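Local coordinates for dermonecrotic toxin (Pasteurella multocida, PDB 2EBF), which acts as a mitogenic, bone-resorbing toxin of atrophic rhinitis in pigs, and carries a thiol protease-like catalytic triad in its C-terminal region, the part held here, at residues A[599-604]-A[671-676]; A[668-671]-A[676-679]; A[695-700]-A[705-710]. One frame throughout, in Å; residues are numbered along the deposited sequence.

All three contacts lie in the C3 domain at the C-terminal end of the toxin, around one antiparallel sheet. Interaction 1 sets helix 596-610 against the end of strand 660-673, and interaction 2, its centre about 10 Å away, is the hairpin of that strand with strand 676-681. The two share Phe671 and Lys676, and Leu602 CD1 of interaction 1 also touches Phe678 CZ of interaction 2 at 3.7 Å. Interaction 3, centred about 11 Å from interaction 2 and 17 Å from interaction 1, adds the edge strand 697-700 through a probable Ala679 N to Leu699 O bond of 2.7 Å. The same domain holds the Cys620-Cys626 disulfide and bound phosphonate, contacted by residues 624-628.

Interaction 1: A[599-604]-A[671-676]; sequences REELMQ and FKFAGK
Leu602 and Phe673 lie nearest each other, CA atoms 7.6 Å apart, where helix 599-604 runs nearly antiparallel to strand 671-673, the segment axes 10.9 Å apart at 166°. Phe673 does most of the touching: with CG anti to the backbone N (chi1 177°), its ring reaches from the strand to the helix and touches two successive helix residues. On the Glu601 side the extended glutamate chain runs past CE2 and CZ. Its carboxylate meets the ring edge, Glu601 CD lying 3.5 Å from Phe673 CE2 and the two planes standing 77° apart. Glu601 OE1 sits in the ring plane, 3.6 Å from Phe673 CZ, where the C-H rim would probably favour a negative oxygen; OE2 has a long, weak ion pair with Lys605. The strand ends here in a type I' turn, Phe673 to Lys676, that joins strands 660-673 and 676-681 of the C3-domain sheet as a tight hairpin. Phe673 N bonds to Lys676 O at 3.0 Å and Lys676 N to Phe673 O at 3.1 Å. Gly675, with its positive phi, suits the turn, while Lys676 NZ reaches back to Ser593 O in the chain leading into the helix. Leu602 meets the Phe673 ring obliquely, its CB approaching CE1. Leu602 CD1 is 3.9 Å from Phe673 CD1 and 4.1 Å from Phe671 CZ, meeting the Phe671 ring at its edge, so one methyl touches both strand phenylalanines.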
loop_
_atom_site.group_PDB
_atom_site.type_symbol
_atom_site.label_atom_id
_atom_site.label_comp_id
_atom_site.label_asym_id
_atom_site.label_seq_id
_atom_site.Cartn_x
_atom_site.Cartn_y
_atom_site.Cartn_z
ATOM N N ARG A 599 -14.119 -33.635 -17.761
ATOM C CA ARG A 599 -14.176 -33.180 -19.144
ATOM C C ARG A 599 -15.233 -33.897 -19.973
ATOM O O ARG A 599 -16.065 -33.265 -20.626
ATOM C CB ARG A 599 -12.824 -33.398 -19.807
ATOM C CG ARG A 599 -12.443 -32.327 -20.793
ATOM C CD ARG A 599 -11.303 -31.509 -20.228
ATOM N NE ARG A 599 -10.045 -31.817 -20.907
ATOM C CZ ARG A 599 -8.868 -31.272 -20.605
ATOM N NH1 ARG A 599 -8.760 -30.390 -19.617
ATOM N NH2 ARG A 599 -7.790 -31.620 -21.297
ATOM N N GLU A 600 -15.172 -35.224 -19.956
ATOM C CA GLU A 600 -16.050 -36.067 -20.759
ATOM C C GLU A 600 -17.522 -35.849 -20.414
ATOM O O GLU A 600 -18.376 -35.779 -21.302
ATOM C CB GLU A 600 -15.649 -37.546 -20.616
ATOM C CG GLU A 600 -15.816 -38.185 -19.210
ATOM C CD GLU A 600 -15.233 -37.354 -18.056
ATOM O OE1 GLU A 600 -16.028 -36.991 -17.148
ATOM O OE2 GLU A 600 -13.997 -37.070 -18.063
ATOM N N GLU A 601 -17.812 -35.731 -19.123
ATOM C CA GLU A 601 -19.179 -35.498 -18.680
ATOM C C GLU A 601 -19.680 -34.122 -19.132
ATOM O O GLU A 601 -20.802 -33.999 -19.627
ATOM C CB GLU A 601 -19.293 -35.631 -17.169
ATOM C CG GLU A 601 -20.730 -35.559 -16.684
ATOM C CD GLU A 601 -20.861 -35.623 -15.181
ATOM O OE1 GLU A 601 -19.825 -35.699 -14.481
ATOM O OE2 GLU A 601 -22.012 -35.597 -14.703
ATOM N N LEU A 602 -18.847 -33.096 -18.953
ATOM C CA LEU A 602 -19.160 -31.755 -19.445
ATOM C C LEU A 602 -19.512 -31.753 -20.936
ATOM O O LEU A 602 -20.548 -31.212 -21.325
ATOM C CB LEU A 602 -18.012 -30.775 -19.167
ATOM C CG LEU A 602 -18.235 -29.347 -19.697
ATOM C CD1 LEU A 602 -19.434 -28.652 -19.003
ATOM C CD2 LEU A 602 -16.976 -28.499 -19.588
ATOM N N MET A 603 -18.661 -32.358 -21.761
ATOM C CA MET A 603 -18.884 -32.372 -23.210
ATOM C C MET A 603 -20.162 -33.125 -23.601
ATOM O O MET A 603 -20.848 -32.765 -24.570
ATOM C CB MET A 603 -17.667 -32.932 -23.958
ATOM C CG MET A 603 -16.369 -32.128 -23.785
ATOM S SD MET A 603 -16.531 -30.323 -23.906
ATOM C CE MET A 603 -16.972 -30.142 -25.640
ATOM N N GLN A 604 -20.466 -34.174 -22.843
ATOM C CA GLN A 604 -21.692 -34.945 -23.014
ATOM C C GLN A 604 -22.945 -34.099 -22.746
ATOM O O GLN A 604 -23.922 -34.175 -23.486
ATOM C CB GLN A 604 -21.672 -36.128 -22.060
ATOM C CG GLN A 604 -22.702 -37.179 -22.343
ATOM C CD GLN A 604 -22.168 -38.546 -22.016
ATOM O OE1 GLN A 604 -22.137 -38.957 -20.849
ATOM N NE2 GLN A 604 -21.707 -39.255 -23.044
ATOM N N PHE A 671 -26.390 -23.283 -17.061
ATOM C CA PHE A 671 -26.493 -24.433 -16.172
ATOM C C PHE A 671 -25.242 -24.453 -15.308
ATOM O O PHE A 671 -24.228 -23.839 -15.653
ATOM C CB PHE A 671 -26.705 -25.758 -16.944
ATOM C CG PHE A 671 -25.494 -26.231 -17.702
ATOM C CD1 PHE A 671 -24.588 -27.107 -17.115
ATOM C CD2 PHE A 671 -25.271 -25.825 -19.013
ATOM C CE1 PHE A 671 -23.468 -27.541 -17.804
ATOM C CE2 PHE A 671 -24.147 -26.260 -19.717
ATOM C CZ PHE A 671 -23.249 -27.122 -19.117
ATOM N N LYS A 672 -25.325 -25.149 -14.179
ATOM C CA LYS A 672 -24.236 -25.186 -13.230
ATOM C C LYS A 672 -23.634 -26.582 -13.224
ATOM O O LYS A 672 -24.345 -27.582 -13.104
ATOM C CB LYS A 672 -24.721 -24.776 -11.837
ATOM C CG LYS A 672 -23.600 -24.367 -10.909
ATOM C CD LYS A 672 -24.028 -23.252 -9.986
ATOM C CE LYS A 672 -22.909 -22.906 -9.013
ATOM N NZ LYS A 672 -23.450 -22.105 -7.870
ATOM N N PHE A 673 -22.320 -26.641 -13.399
ATOM C CA PHE A 673 -21.617 -27.910 -13.378
ATOM C C PHE A 673 -20.224 -27.704 -12.798
ATOM O O PHE A 673 -19.512 -26.780 -13.190
ATOM C CB PHE A 673 -21.532 -28.518 -14.786
ATOM C CG PHE A 673 -20.741 -29.803 -14.850
ATOM C CD1 PHE A 673 -19.431 -29.810 -15.317
ATOM C CD2 PHE A 673 -21.308 -31.008 -14.429
ATOM C CE1 PHE A 673 -18.692 -31.002 -15.370
ATOM C CE2 PHE A 673 -20.578 -32.203 -14.477
ATOM C CZ PHE A 673 -19.269 -32.198 -14.951
ATOM N N ALA A 674 -19.861 -28.575 -11.853
ATOM C CA ALA A 674 -18.555 -28.555 -11.195
ATOM C C ALA A 674 -18.199 -27.181 -10.640
ATOM O O ALA A 674 -17.093 -26.692 -10.848
ATOM C CB ALA A 674 -17.469 -29.039 -12.153
ATOM N N GLY A 675 -19.153 -26.545 -9.965
ATOM C CA GLY A 675 -18.899 -25.242 -9.352
ATOM C C GLY A 675 -18.963 -24.024 -10.269
ATOM O O GLY A 675 -19.048 -22.897 -9.779
ATOM N N LYS A 676 -18.924 -24.243 -11.588
ATOM C CA LYS A 676 -18.947 -23.146 -12.577
ATOM C C LYS A 676 -20.280 -23.017 -13.321
ATOM O O LYS A 676 -21.027 -23.983 -13.437
ATOM C CB LYS A 676 -17.815 -23.307 -13.596
ATOM C CG LYS A 676 -16.470 -22.775 -13.111
ATOM C CD LYS A 676 -15.408 -22.908 -14.180
ATOM C CE LYS A 676 -14.107 -22.274 -13.719
ATOM N NZ LYS A 676 -12.954 -22.793 -14.497
#

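Interaction 2: A[668-671]-A[676-679]; sequences TASF and KEFA
The Phe671 ring carries Phe678 CB on one face, 3.5 Å above its plane and offset toward the rim, a CH-pi contact made by the first carbon of the facing side chain rather than by its ring. The Phe678 ring is nearly parallel to that of Phe671, at 15°, but slid along so that the centroids are 5.3 Å apart and the rings barely overlap; Phe671 CZ approaches it obliquely. Phe671 holds CG between the backbone N and the carbonyl carbon (chi1 71°), and its ring lies back over the neighbouring strand. Ile609 of helix 596-610 and Leu637 of helix 629-639 also touch the Phe671 side chain, and Leu602 touches Phe678.

The backbones form the hairpin of strands 660-673 and 676-681 in the antiparallel sheet, crossing here at 135°. Phe671 and Phe678 are a hydrogen-bonded pair, with Phe671 N to Phe678 O at 3.1 Å and Phe678 N to Phe671 O at 2.9 Å. The next pair, Ser670 with Ala679, is non-hydrogen-bonded and close, its CA atoms 4.2 Å apart; Ser670 CA also sets a C-H against Phe678 O. The face opposite the rings holds a polar link: Ser670 OG donates to Glu677 OE1 at 2.6 Å, meeting the oxygen from above the carboxylate plane. Strand 643-656, on the other side of strand 660-673, holds this carboxylate further, Gly647 N bonding to OE1 and Met646 N to OE2. Farther along, Thr668 CG2 packs on Ala679 CB at 3.6 Å, while Thr668 OG1 donates to Ala669 O at 2.8 Å, in the carbonyl plane on a lone pair.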
loop_
_atom_site.group_PDB
_atom_site.type_symbol
_atom_site.label_atom_id
_atom_site.label_comp_id
_atom_site.label_asym_id
_atom_site.label_seq_id
_atom_site.Cartn_x
_atom_site.Cartn_y
_atom_site.Cartn_z
ATOM N N THR A 668 -28.293 -14.336 -20.984
ATOM C CA THR A 668 -28.312 -15.772 -21.213
ATOM C C THR A 668 -28.682 -16.500 -19.919
ATOM O O THR A 668 -28.326 -16.058 -18.819
ATOM C CB THR A 668 -26.924 -16.276 -21.745
ATOM O OG1 THR A 668 -26.998 -17.666 -22.109
ATOM C CG2 THR A 668 -25.835 -16.106 -20.686
ATOM N N ALA A 669 -29.423 -17.597 -20.068
ATOM C CA ALA A 669 -29.532 -18.611 -19.030
ATOM C C ALA A 669 -28.219 -19.382 -18.939
ATOM O O ALA A 669 -27.344 -19.254 -19.806
ATOM C CB ALA A 669 -30.672 -19.562 -19.350
ATOM N N SER A 670 -28.082 -20.189 -17.893
ATOM C CA SER A 670 -26.897 -21.012 -17.729
ATOM C C SER A 670 -27.264 -22.288 -16.978
ATOM O O SER A 670 -28.338 -22.380 -16.363
ATOM C CB SER A 670 -25.812 -20.238 -16.966
ATOM O OG SER A 670 -26.255 -19.912 -15.663
ATOM N N PHE A 671 -26.390 -23.283 -17.061
ATOM C CA PHE A 671 -26.493 -24.433 -16.172
ATOM C C PHE A 671 -25.242 -24.453 -15.308
ATOM O O PHE A 671 -24.228 -23.839 -15.653
ATOM C CB PHE A 671 -26.705 -25.758 -16.944
ATOM C CG PHE A 671 -25.494 -26.231 -17.702
ATOM C CD1 PHE A 671 -24.588 -27.107 -17.115
ATOM C CD2 PHE A 671 -25.271 -25.825 -19.013
ATOM C CE1 PHE A 671 -23.468 -27.541 -17.804
ATOM C CE2 PHE A 671 -24.147 -26.260 -19.717
ATOM C CZ PHE A 671 -23.249 -27.122 -19.117
ATOM N N LYS A 676 -18.924 -24.243 -11.588
ATOM C CA LYS A 676 -18.947 -23.146 -12.577
ATOM C C LYS A 676 -20.280 -23.017 -13.321
ATOM O O LYS A 676 -21.027 -23.983 -13.437
ATOM C CB LYS A 676 -17.815 -23.307 -13.596
ATOM C CG LYS A 676 -16.470 -22.775 -13.111
ATOM C CD LYS A 676 -15.408 -22.908 -14.180
ATOM C CE LYS A 676 -14.107 -22.274 -13.719
ATOM N NZ LYS A 676 -12.954 -22.793 -14.497
ATOM N N GLU A 677 -20.562 -21.813 -13.826
ATOM C CA GLU A 677 -21.733 -21.586 -14.670
ATOM C C GLU A 677 -21.355 -21.580 -16.154
ATOM O O GLU A 677 -20.334 -21.012 -16.550
ATOM C CB GLU A 677 -22.451 -20.291 -14.285
ATOM C CG GLU A 677 -23.093 -20.357 -12.904
ATOM C CD GLU A 677 -24.350 -19.551 -12.799
ATOM O OE1 GLU A 677 -24.771 -18.940 -13.807
ATOM O OE2 GLU A 677 -24.939 -19.537 -11.697
ATOM N N PHE A 678 -22.189 -22.229 -16.959
ATOM C CA PHE A 678 -21.966 -22.320 -18.397
ATOM C C PHE A 678 -23.154 -21.712 -19.116
ATOM O O PHE A 678 -24.268 -22.223 -19.003
ATOM C CB PHE A 678 -21.819 -23.779 -18.799
ATOM C CG PHE A 678 -20.547 -24.409 -18.316
ATOM C CD1 PHE A 678 -19.419 -24.413 -19.123
ATOM C CD2 PHE A 678 -20.476 -24.979 -17.047
ATOM C CE1 PHE A 678 -18.235 -24.987 -18.686
ATOM C CE2 PHE A 678 -19.288 -25.555 -16.594
ATOM C CZ PHE A 678 -18.170 -25.555 -17.420
ATOM N N ALA A 679 -22.925 -20.612 -19.836
ATOM C CA ALA A 679 -23.985 -19.973 -20.612
ATOM C C ALA A 679 -24.581 -20.954 -21.622
ATOM O O ALA A 679 -23.849 -21.720 -22.249
ATOM C CB ALA A 679 -23.442 -18.763 -21.335
#

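Interaction 3: A[695-700]-A[705-710]; sequences TILILP and ALEIAQ
Leu697 and Leu699, alternate residues on the weakly bonded edge strand 697-700 of the C3-domain sheet, point to Glu707 on the helix that follows at once, with Pro700 at its N-cap position. This is a beta-strand running directly into an alpha-helix, which turns back past it, the segment axes 9.6 Å apart at 122°. The tight part is a buried carboxylate set against two leucines. The Glu707 chain, with CG anti to the backbone N (chi1 165°) and extended beyond, reaches out to meet Leu697 coming from the opposite direction and Leu699 crossing at about a right angle. Leu697 CD2 lies 3.7 Å from Glu707 OE2. Arg586 of helix 583-591 and Arg711 both form salt bridges to OE2, which would probably favour the negative charge beside the leucine methyls. Contact is looser at Ile708, whose CD1 only just reaches Leu697 CD2, at 4.2 Å. Farther round the helix, Leu706 is exposed and Gln710 partly so, and neither touches the strand. The shortest approach across the contact brings a methyl up to a carboxylate oxygen, Leu699 CD1 standing 3.3 Å from Glu707 OE1.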
loop_
_atom_site.group_PDB
_atom_site.type_symbol
_atom_site.label_atom_id
_atom_site.label_comp_id
_atom_site.label_asym_id
_atom_site.label_seq_id
_atom_site.Cartn_x
_atom_site.Cartn_y
_atom_site.Cartn_z
ATOM N N THR A 695 -26.040 -22.698 -33.536
ATOM C CA THR A 695 -27.179 -21.860 -33.133
ATOM C C THR A 695 -27.240 -21.603 -31.626
ATOM O O THR A 695 -27.808 -20.609 -31.192
ATOM C CB THR A 695 -28.525 -22.482 -33.548
ATOM O OG1 THR A 695 -28.566 -23.843 -33.110
ATOM C CG2 THR A 695 -28.705 -22.428 -35.065
ATOM N N ILE A 696 -26.682 -22.510 -30.833
ATOM C CA ILE A 696 -26.717 -22.371 -29.376
ATOM C C ILE A 696 -25.293 -22.244 -28.861
ATOM O O ILE A 696 -24.483 -23.174 -29.006
ATOM C CB ILE A 696 -27.426 -23.576 -28.680
ATOM C CG1 ILE A 696 -28.854 -23.762 -29.217
ATOM C CG2 ILE A 696 -27.423 -23.413 -27.150
ATOM C CD1 ILE A 696 -29.439 -25.138 -28.904
ATOM N N LEU A 697 -24.993 -21.085 -28.283
ATOM C CA LEU A 697 -23.664 -20.794 -27.751
ATOM C C LEU A 697 -23.511 -21.247 -26.302
ATOM O O LEU A 697 -24.237 -20.787 -25.413
ATOM C CB LEU A 697 -23.366 -19.290 -27.864
ATOM C CG LEU A 697 -22.022 -18.792 -27.312
ATOM C CD1 LEU A 697 -20.831 -19.515 -27.952
ATOM C CD2 LEU A 697 -21.889 -17.285 -27.526
ATOM N N ILE A 698 -22.564 -22.151 -26.066
ATOM C CA ILE A 698 -22.280 -22.633 -24.712
ATOM C C ILE A 698 -20.823 -22.377 -24.353
ATOM O O ILE A 698 -19.907 -22.930 -24.985
ATOM C CB ILE A 698 -22.639 -24.139 -24.542
ATOM C CG1 ILE A 698 -24.125 -24.355 -24.874
ATOM C CG2 ILE A 698 -22.277 -24.634 -23.124
ATOM C CD1 ILE A 698 -24.554 -25.815 -24.924
ATOM N N LEU A 699 -20.621 -21.522 -23.353
ATOM C CA LEU A 699 -19.290 -21.212 -22.831
ATOM C C LEU A 699 -19.364 -20.923 -21.346
ATOM O O LEU A 699 -20.430 -20.539 -20.841
ATOM C CB LEU A 699 -18.689 -19.982 -23.533
ATOM C CG LEU A 699 -18.153 -20.040 -24.956
ATOM C CD1 LEU A 699 -18.007 -18.614 -25.504
ATOM C CD2 LEU A 699 -16.823 -20.815 -25.040
ATOM N N PRO A 700 -18.229 -21.065 -20.633
ATOM C CA PRO A 700 -18.245 -20.562 -19.264
ATOM C C PRO A 700 -18.605 -19.080 -19.290
ATOM O O PRO A 700 -18.202 -18.374 -20.216
ATOM C CB PRO A 700 -16.807 -20.774 -18.796
ATOM C CG PRO A 700 -16.312 -21.919 -19.661
ATOM C CD PRO A 700 -16.915 -21.625 -20.998
ATOM N N ALA A 705 -19.250 -13.710 -21.925
ATOM C CA ALA A 705 -19.281 -12.239 -21.858
ATOM C C ALA A 705 -18.244 -11.631 -22.789
ATOM O O ALA A 705 -18.545 -10.699 -23.550
ATOM C CB ALA A 705 -19.066 -11.753 -20.432
ATOM N N LEU A 706 -17.026 -12.172 -22.739
ATOM C CA LEU A 706 -15.932 -11.686 -23.566
ATOM C C LEU A 706 -16.268 -11.838 -25.051
ATOM O O LEU A 706 -16.066 -10.902 -25.831
ATOM C CB LEU A 706 -14.626 -12.418 -23.208
ATOM C CG LEU A 706 -13.311 -11.960 -23.849
ATOM C CD1 LEU A 706 -12.085 -12.484 -23.097
ATOM C CD2 LEU A 706 -13.249 -12.477 -25.221
ATOM N N GLU A 707 -16.782 -13.005 -25.436
ATOM C CA GLU A 707 -17.146 -13.237 -26.835
ATOM C C GLU A 707 -18.196 -12.252 -27.335
ATOM O O GLU A 707 -18.053 -11.676 -28.412
ATOM C CB GLU A 707 -17.622 -14.673 -27.060
ATOM C CG GLU A 707 -18.339 -14.837 -28.405
ATOM C CD GLU A 707 -18.357 -16.252 -28.947
ATOM O OE1 GLU A 707 -17.600 -17.127 -28.466
ATOM O OE2 GLU A 707 -19.129 -16.476 -29.895
ATOM N N ILE A 708 -19.249 -12.061 -26.544
ATOM C CA ILE A 708 -20.317 -11.136 -26.905
ATOM C C ILE A 708 -19.795 -9.696 -27.021
ATOM O O ILE A 708 -20.145 -8.979 -27.954
ATOM C CB ILE A 708 -21.501 -11.220 -25.879
ATOM C CG1 ILE A 708 -22.119 -12.639 -25.865
ATOM C CG2 ILE A 708 -22.570 -10.206 -26.212
ATOM C CD1 ILE A 708 -22.687 -13.124 -27.222
ATOM N N ALA A 709 -18.965 -9.272 -26.074
ATOM C CA ALA A 709 -18.418 -7.917 -26.107
ATOM C C ALA A 709 -17.550 -7.709 -27.355
ATOM O O ALA A 709 -17.656 -6.693 -28.034
ATOM C CB ALA A 709 -17.620 -7.625 -24.834
ATOM N N GLN A 710 -16.711 -8.688 -27.658
ATOM C CA GLN A 710 -15.798 -8.583 -28.803
ATOM C C GLN A 710 -16.543 -8.569 -30.136
ATOM O O GLN A 710 -16.275 -7.730 -31.008
ATOM C CB GLN A 710 -14.768 -9.711 -28.766
ATOM C CG GLN A 710 -13.718 -9.535 -27.674
ATOM C CD GLN A 710 -12.633 -10.592 -27.702
ATOM O OE1 GLN A 710 -12.798 -11.671 -28.272
ATOM N NE2 GLN A 710 -11.510 -10.290 -27.054
#